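Local coordinates for KLLA0F12672p (Kluyveromyces lactis, PDB 4M3O), which probably dephosphorylates serine and tyrosine of the RNA polymerase II C-terminal repeats in transcription control, the chain here being its zinc-binding N-terminal domain, at residues 47-52 and 75-80; 124-129 and 148-153. One frame throughout, in Å; residues are numbered along the deposited sequence.

Contact 1 of 2, residues 47-52 and 75-80; sequences RTMKYI and GYPLCS. With ZN (zinc ion), chain C.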
loop_
_atom_site.group_PDB
_atom_site.type_symbol
_atom_site.label_atom_id
_atom_site.label_comp_id
_atom_site.label_asym_id
_atom_site.label_seq_id
_atom_site.Cartn_x
_atom_site.Cartn_y
_atom_site.Cartn_z
ATOM N N ARG A 47 9.718 7.695 -0.547
ATOM C CA ARG A 47 9.123 8.632 0.400
ATOM C C ARG A 47 7.606 8.430 0.401
ATOM O O ARG A 47 6.938 8.570 1.443
ATOM C CB ARG A 47 9.547 10.103 0.113
ATOM C CG ARG A 47 8.929 10.757 -1.109
ATOM C CD ARG A 47 9.444 12.187 -1.336
ATOM N NE ARG A 47 8.604 13.225 -0.736
ATOM C CZ ARG A 47 7.480 13.719 -1.268
ATOM N NH1 ARG A 47 6.972 13.270 -2.434
ATOM N NH2 ARG A 47 6.820 14.661 -0.612
ATOM N N THR A 48 7.062 8.093 -0.765
ATOM C CA THR A 48 5.659 7.856 -0.891
ATOM C C THR A 48 5.248 6.517 -0.172
ATOM O O THR A 48 4.270 6.419 0.557
ATOM C CB THR A 48 5.242 7.894 -2.379
ATOM O OG1 THR A 48 5.643 9.137 -2.994
ATOM C CG2 THR A 48 3.705 7.742 -2.483
ATOM N N MET A 49 6.083 5.521 -0.354
ATOM C CA MET A 49 5.943 4.206 0.244
ATOM C C MET A 49 5.945 4.331 1.765
ATOM O O MET A 49 5.075 3.752 2.478
ATOM C CB MET A 49 7.087 3.392 -0.330
ATOM C CG MET A 49 6.962 1.930 -0.342
ATOM S SD MET A 49 5.470 1.233 -1.076
ATOM C CE MET A 49 5.831 -0.328 -0.300
ATOM N N LYS A 50 6.809 5.192 2.295
ATOM C CA LYS A 50 6.837 5.420 3.755
ATOM C C LYS A 50 5.615 6.215 4.228
ATOM O O LYS A 50 5.101 5.961 5.315
ATOM C CB LYS A 50 8.055 6.159 4.199
ATOM C CG LYS A 50 9.381 5.455 3.941
ATOM C CD LYS A 50 10.531 6.505 3.919
ATOM C CE LYS A 50 11.873 5.865 3.580
ATOM N NZ LYS A 50 12.534 5.281 4.784
ATOM N N TYR A 51 5.150 7.134 3.395
ATOM C CA TYR A 51 3.931 7.895 3.713
ATOM C C TYR A 51 2.663 6.991 3.775
ATOM O O TYR A 51 1.842 7.132 4.653
ATOM C CB TYR A 51 3.762 8.999 2.657
ATOM C CG TYR A 51 2.489 9.766 2.725
ATOM C CD1 TYR A 51 2.273 10.700 3.731
ATOM C CD2 TYR A 51 1.480 9.557 1.783
ATOM C CE1 TYR A 51 1.071 11.414 3.814
ATOM C CE2 TYR A 51 0.291 10.288 1.824
ATOM C CZ TYR A 51 0.091 11.214 2.842
ATOM O OH TYR A 51 -1.117 11.875 2.881
ATOM N N ILE A 52 2.519 6.093 2.803
ATOM C CA ILE A 52 1.389 5.112 2.706
ATOM C C ILE A 52 1.065 4.368 3.981
ATOM O O ILE A 52 -0.079 4.044 4.243
ATOM C CB ILE A 52 1.734 4.033 1.645
ATOM C CG1 ILE A 52 1.851 4.656 0.303
ATOM C CG2 ILE A 52 0.649 3.014 1.482
ATOM C CD1 ILE A 52 0.842 5.725 0.124
ATOM N N GLY A 75 3.065 -7.775 -6.424
ATOM C CA GLY A 75 2.494 -7.377 -5.164
ATOM C C GLY A 75 3.141 -6.160 -4.530
ATOM O O GLY A 75 2.452 -5.326 -3.946
ATOM N N TYR A 76 4.434 -6.048 -4.682
ATOM C CA TYR A 76 5.196 -4.912 -4.088
ATOM C C TYR A 76 4.896 -3.622 -4.836
ATOM O O TYR A 76 5.182 -3.525 -6.026
ATOM C CB TYR A 76 6.698 -5.203 -4.059
ATOM C CG TYR A 76 7.575 -4.291 -3.195
ATOM C CD1 TYR A 76 7.236 -4.011 -1.870
ATOM C CD2 TYR A 76 8.770 -3.747 -3.719
ATOM C CE1 TYR A 76 8.049 -3.248 -1.070
ATOM C CE2 TYR A 76 9.622 -2.956 -2.925
ATOM C CZ TYR A 76 9.236 -2.682 -1.620
ATOM O OH TYR A 76 10.015 -1.942 -0.783
ATOM N N PRO A 77 4.219 -2.663 -4.154
ATOM C CA PRO A 77 3.648 -1.476 -4.794
ATOM C C PRO A 77 4.644 -0.585 -5.601
ATOM O O PRO A 77 4.237 0.041 -6.528
ATOM C CB PRO A 77 2.990 -0.687 -3.624
ATOM C CG PRO A 77 2.847 -1.661 -2.526
ATOM C CD PRO A 77 3.848 -2.761 -2.730
ATOM N N LEU A 78 5.926 -0.597 -5.261
ATOM C CA LEU A 78 6.958 0.118 -6.038
ATOM C C LEU A 78 7.290 -0.518 -7.387
ATOM O O LEU A 78 7.982 0.089 -8.175
ATOM C CB LEU A 78 8.235 0.176 -5.266
ATOM C CG LEU A 78 8.246 1.107 -4.052
ATOM C CD1 LEU A 78 9.472 0.715 -3.247
ATOM C CD2 LEU A 78 8.354 2.581 -4.510
ATOM N N CYS A 79 6.784 -1.711 -7.649
ATOM C CA CYS A 79 7.164 -2.450 -8.840
ATOM C C CYS A 79 6.169 -2.251 -9.971
ATOM O O CYS A 79 4.947 -2.239 -9.736
ATOM C CB CYS A 79 7.149 -3.928 -8.513
ATOM S SG CYS A 79 7.960 -5.012 -9.709
ATOM N N SER A 80 6.669 -2.188 -11.194
ATOM C CA SER A 80 5.801 -2.073 -12.355
ATOM C C SER A 80 5.881 -3.327 -13.225
ATOM O O SER A 80 5.455 -3.308 -14.356
ATOM C CB SER A 80 6.197 -0.828 -13.172
ATOM O OG SER A 80 7.544 -0.945 -13.572
HETATM ZN ZN ZN C . 8.224 -6.849 -8.355
#
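M49 reaches from helix 46-52 into a type I beta turn, Y76 to C79, and three successive turn residues receive it. Its CG lies anti to the backbone N (chi1 -157°), which aims the chain at the turn; a bend at the next torsion (chi2 52°) then lays sulfur and methyl across P77. M49 CG rests 4.0 Å from L78 CG and equally near L78 CD1, a branch that lies alongside the M49 CG methylene. Further out, M49 SD is 4.0 Å from P77 CB, and the two side chains meet at about a right angle. The terminal methyl touches both proline and tyrosine, M49 CE being 4.0 Å from P77 CG and 3.7 Å from Y76 CE1, where it meets the ring obliquely. The turn is closed by C79 N bonding to Y76 O at 2.9 Å, and C79 turns its sulfur to the metal, SG 2.3 Å from the zinc ion that C74, C112 and H116 also bind. Y76 packs against H116 as well. An unbranched thioether thus packs on a turn whose last residue binds zinc, so the helix meets the zinc-site loop by apolar contact alone.

Contact 2 of 2, residues 124-129 and 148-153; sequences QFQLSD and EIQLLE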
loop_
_atom_site.group_PDB
_atom_site.type_symbol
_atom_site.label_atom_id
_atom_site.label_comp_id
_atom_site.label_asym_id
_atom_site.label_seq_id
_atom_site.Cartn_x
_atom_site.Cartn_y
_atom_site.Cartn_z
ATOM N N GLN A 124 5.671 -5.136 5.342
ATOM C CA GLN A 124 4.451 -5.551 6.033
ATOM C C GLN A 124 4.702 -5.767 7.481
ATOM O O GLN A 124 3.879 -5.369 8.320
ATOM C CB GLN A 124 3.848 -6.822 5.413
ATOM C CG GLN A 124 2.570 -7.166 6.120
ATOM C CD GLN A 124 2.015 -8.504 5.749
ATOM O OE1 GLN A 124 2.730 -9.461 5.750
ATOM N NE2 GLN A 124 0.702 -8.578 5.502
ATOM N N PHE A 125 5.813 -6.444 7.804
ATOM C CA PHE A 125 6.166 -6.655 9.216
ATOM C C PHE A 125 6.153 -5.361 10.034
ATOM O O PHE A 125 5.895 -5.406 11.233
ATOM C CB PHE A 125 7.557 -7.294 9.350
ATOM C CG PHE A 125 7.642 -8.683 8.821
ATOM C CD1 PHE A 125 6.570 -9.514 8.847
ATOM C CD2 PHE A 125 8.849 -9.175 8.366
ATOM C CE1 PHE A 125 6.660 -10.814 8.367
ATOM C CE2 PHE A 125 8.968 -10.456 7.897
ATOM C CZ PHE A 125 7.871 -11.297 7.906
ATOM N N GLN A 126 6.379 -4.212 9.412
ATOM C CA GLN A 126 6.438 -3.007 10.204
ATOM C C GLN A 126 5.089 -2.294 10.285
ATOM O O GLN A 126 4.971 -1.313 10.946
ATOM C CB GLN A 126 7.449 -2.025 9.611
ATOM C CG GLN A 126 8.874 -2.578 9.571
ATOM C CD GLN A 126 9.714 -1.696 8.679
ATOM O OE1 GLN A 126 10.082 -0.634 9.075
ATOM N NE2 GLN A 126 10.002 -2.127 7.468
ATOM N N LEU A 127 4.092 -2.743 9.552
ATOM C CA LEU A 127 2.851 -2.006 9.579
ATOM C C LEU A 127 2.100 -2.368 10.887
ATOM O O LEU A 127 2.278 -3.445 11.434
ATOM C CB LEU A 127 2.066 -2.442 8.384
ATOM C CG LEU A 127 2.006 -1.792 7.041
ATOM C CD1 LEU A 127 2.874 -0.649 6.725
ATOM C CD2 LEU A 127 1.784 -2.753 5.858
ATOM N N SER A 128 1.231 -1.476 11.336
ATOM C CA SER A 128 0.515 -1.595 12.596
ATOM C C SER A 128 -0.755 -2.337 12.333
ATOM O O SER A 128 -1.325 -2.236 11.221
ATOM C CB SER A 128 0.191 -0.161 13.080
ATOM O OG SER A 128 -0.691 -0.144 14.166
ATOM N N ASP A 129 -1.230 -3.088 13.328
ATOM C CA ASP A 129 -2.599 -3.639 13.281
ATOM C C ASP A 129 -3.667 -2.754 13.912
ATOM O O ASP A 129 -4.841 -3.120 13.896
ATOM C CB ASP A 129 -2.667 -5.015 13.932
ATOM C CG ASP A 129 -2.138 -6.084 13.031
ATOM O OD1 ASP A 129 -1.674 -7.125 13.552
ATOM O OD2 ASP A 129 -2.154 -5.835 11.793
ATOM N N GLU A 148 9.517 5.650 11.910
ATOM C CA GLU A 148 9.735 5.751 10.501
ATOM C C GLU A 148 9.916 4.377 9.932
ATOM O O GLU A 148 10.698 3.606 10.413
ATOM C CB GLU A 148 10.940 6.607 10.193
ATOM C CG GLU A 148 11.635 6.188 8.919
ATOM C CD GLU A 148 11.384 7.104 7.749
ATOM O OE1 GLU A 148 12.319 7.783 7.291
ATOM O OE2 GLU A 148 10.249 7.129 7.264
ATOM N N ILE A 149 9.155 4.088 8.902
ATOM C CA ILE A 149 9.103 2.770 8.319
ATOM C C ILE A 149 10.373 2.667 7.476
ATOM O O ILE A 149 10.771 3.646 6.879
ATOM C CB ILE A 149 7.823 2.554 7.439
ATOM C CG1 ILE A 149 6.565 2.898 8.216
ATOM C CG2 ILE A 149 7.689 1.096 6.994
ATOM C CD1 ILE A 149 6.315 2.138 9.513
ATOM N N GLN A 150 10.968 1.485 7.443
ATOM C CA GLN A 150 12.226 1.222 6.734
ATOM C C GLN A 150 11.888 0.416 5.470
ATOM O O GLN A 150 11.042 -0.487 5.536
ATOM C CB GLN A 150 13.094 0.317 7.571
ATOM C CG GLN A 150 13.404 0.733 8.976
ATOM C CD GLN A 150 14.378 1.849 8.916
ATOM O OE1 GLN A 150 15.592 1.664 8.622
ATOM N NE2 GLN A 150 13.824 3.040 9.033
ATOM N N LEU A 151 12.582 0.691 4.381
ATOM C CA LEU A 151 12.371 -0.048 3.129
ATOM C C LEU A 151 13.636 -0.864 2.820
ATOM O O LEU A 151 14.711 -0.370 2.928
ATOM C CB LEU A 151 12.160 0.939 1.979
ATOM C CG LEU A 151 10.876 1.735 2.099
ATOM C CD1 LEU A 151 10.707 2.600 0.873
ATOM C CD2 LEU A 151 9.664 0.886 2.274
ATOM N N LEU A 152 13.504 -2.092 2.409
ATOM C CA LEU A 152 14.640 -2.907 2.112
ATOM C C LEU A 152 15.165 -2.693 0.709
ATOM O O LEU A 152 14.428 -2.805 -0.223
ATOM C CB LEU A 152 14.245 -4.353 2.289
ATOM C CG LEU A 152 15.255 -5.403 1.918
ATOM C CD1 LEU A 152 16.451 -5.315 2.835
ATOM C CD2 LEU A 152 14.623 -6.758 1.981
ATOM N N GLU A 153 16.445 -2.385 0.569
ATOM C CA GLU A 153 17.065 -2.277 -0.750
ATOM C C GLU A 153 16.983 -3.641 -1.470
ATOM O O GLU A 153 17.275 -4.716 -0.864
ATOM C CB GLU A 153 18.531 -1.859 -0.603
ATOM C CG GLU A 153 18.742 -0.450 -0.003
ATOM C CD GLU A 153 18.662 -0.393 1.540
ATOM O OE1 GLU A 153 18.480 -1.480 2.161
ATOM O OE2 GLU A 153 18.829 0.718 2.131
#
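At the C-terminal end of helix 114-125, Q126 pairs its side-chain amide with the backbone of the extended segment 148-153 near the C terminus, much as a neighbouring beta strand would. Both ends of the amide are used on a single residue. Q150 N donates to Q126 OE1 at 2.8 Å with an N-H...O angle of 167°, and Q126 NE2 returns a bond to Q150 O at 2.7 Å. The accepting oxygen of Q150 lies close to the Q126 amide plane, only 11° out of it, and each donor is tilted 16° from its acceptor's carbonyl plane; the two bonds together hold the glutamine amide against rotation. Q126 CG stands anti to the carbonyl carbon and the chain then runs extended, which carries the amide across to the other segment. I149 CG2 lies 3.6 Å from Q126 OE1, and Q150 CB approaches the same oxygen at 3.5 Å, so two aliphatic groups border this oxygen. The Q150 side chain bends at its second torsion, and its NE2 makes a weak bond to E148 O. Q126 NE2 also bonds F122 O, tying the amide back to the helix. With an alanine here in place of Q126, Q150 N and O and F122 O would probably lose their amide partner, and I149 CG2 its polar neighbour. I149 and L151 pack on Y123 of helix 114-125, L151 reaches A46 of helix 46-52, while L127 and Q124 touch Y61 of helix 58-70.

Following the chain past helices 5-13 and 24-40, helix 46-52 supplies the first side of contact 1; the chain then runs through helix 58-70 to the zinc-binding turn, where contact 1 closes a loop over 22 intervening residues. After helix 114-125, contact 2 closes a second loop, with 18 residues between its segments and neither helix nor strand among them. The loops follow in series, neither nesting nor crossing. Their centres lie 11 Å apart, yet they touch: K50 NZ is 3.2 Å from I149 O, and L151 packs on M49 and approaches Y76 OH. The C-terminal segment 148-153 thus lies against both parts of contact 1, linking helix 46-52 and the zinc turn with the end of helix 114-125.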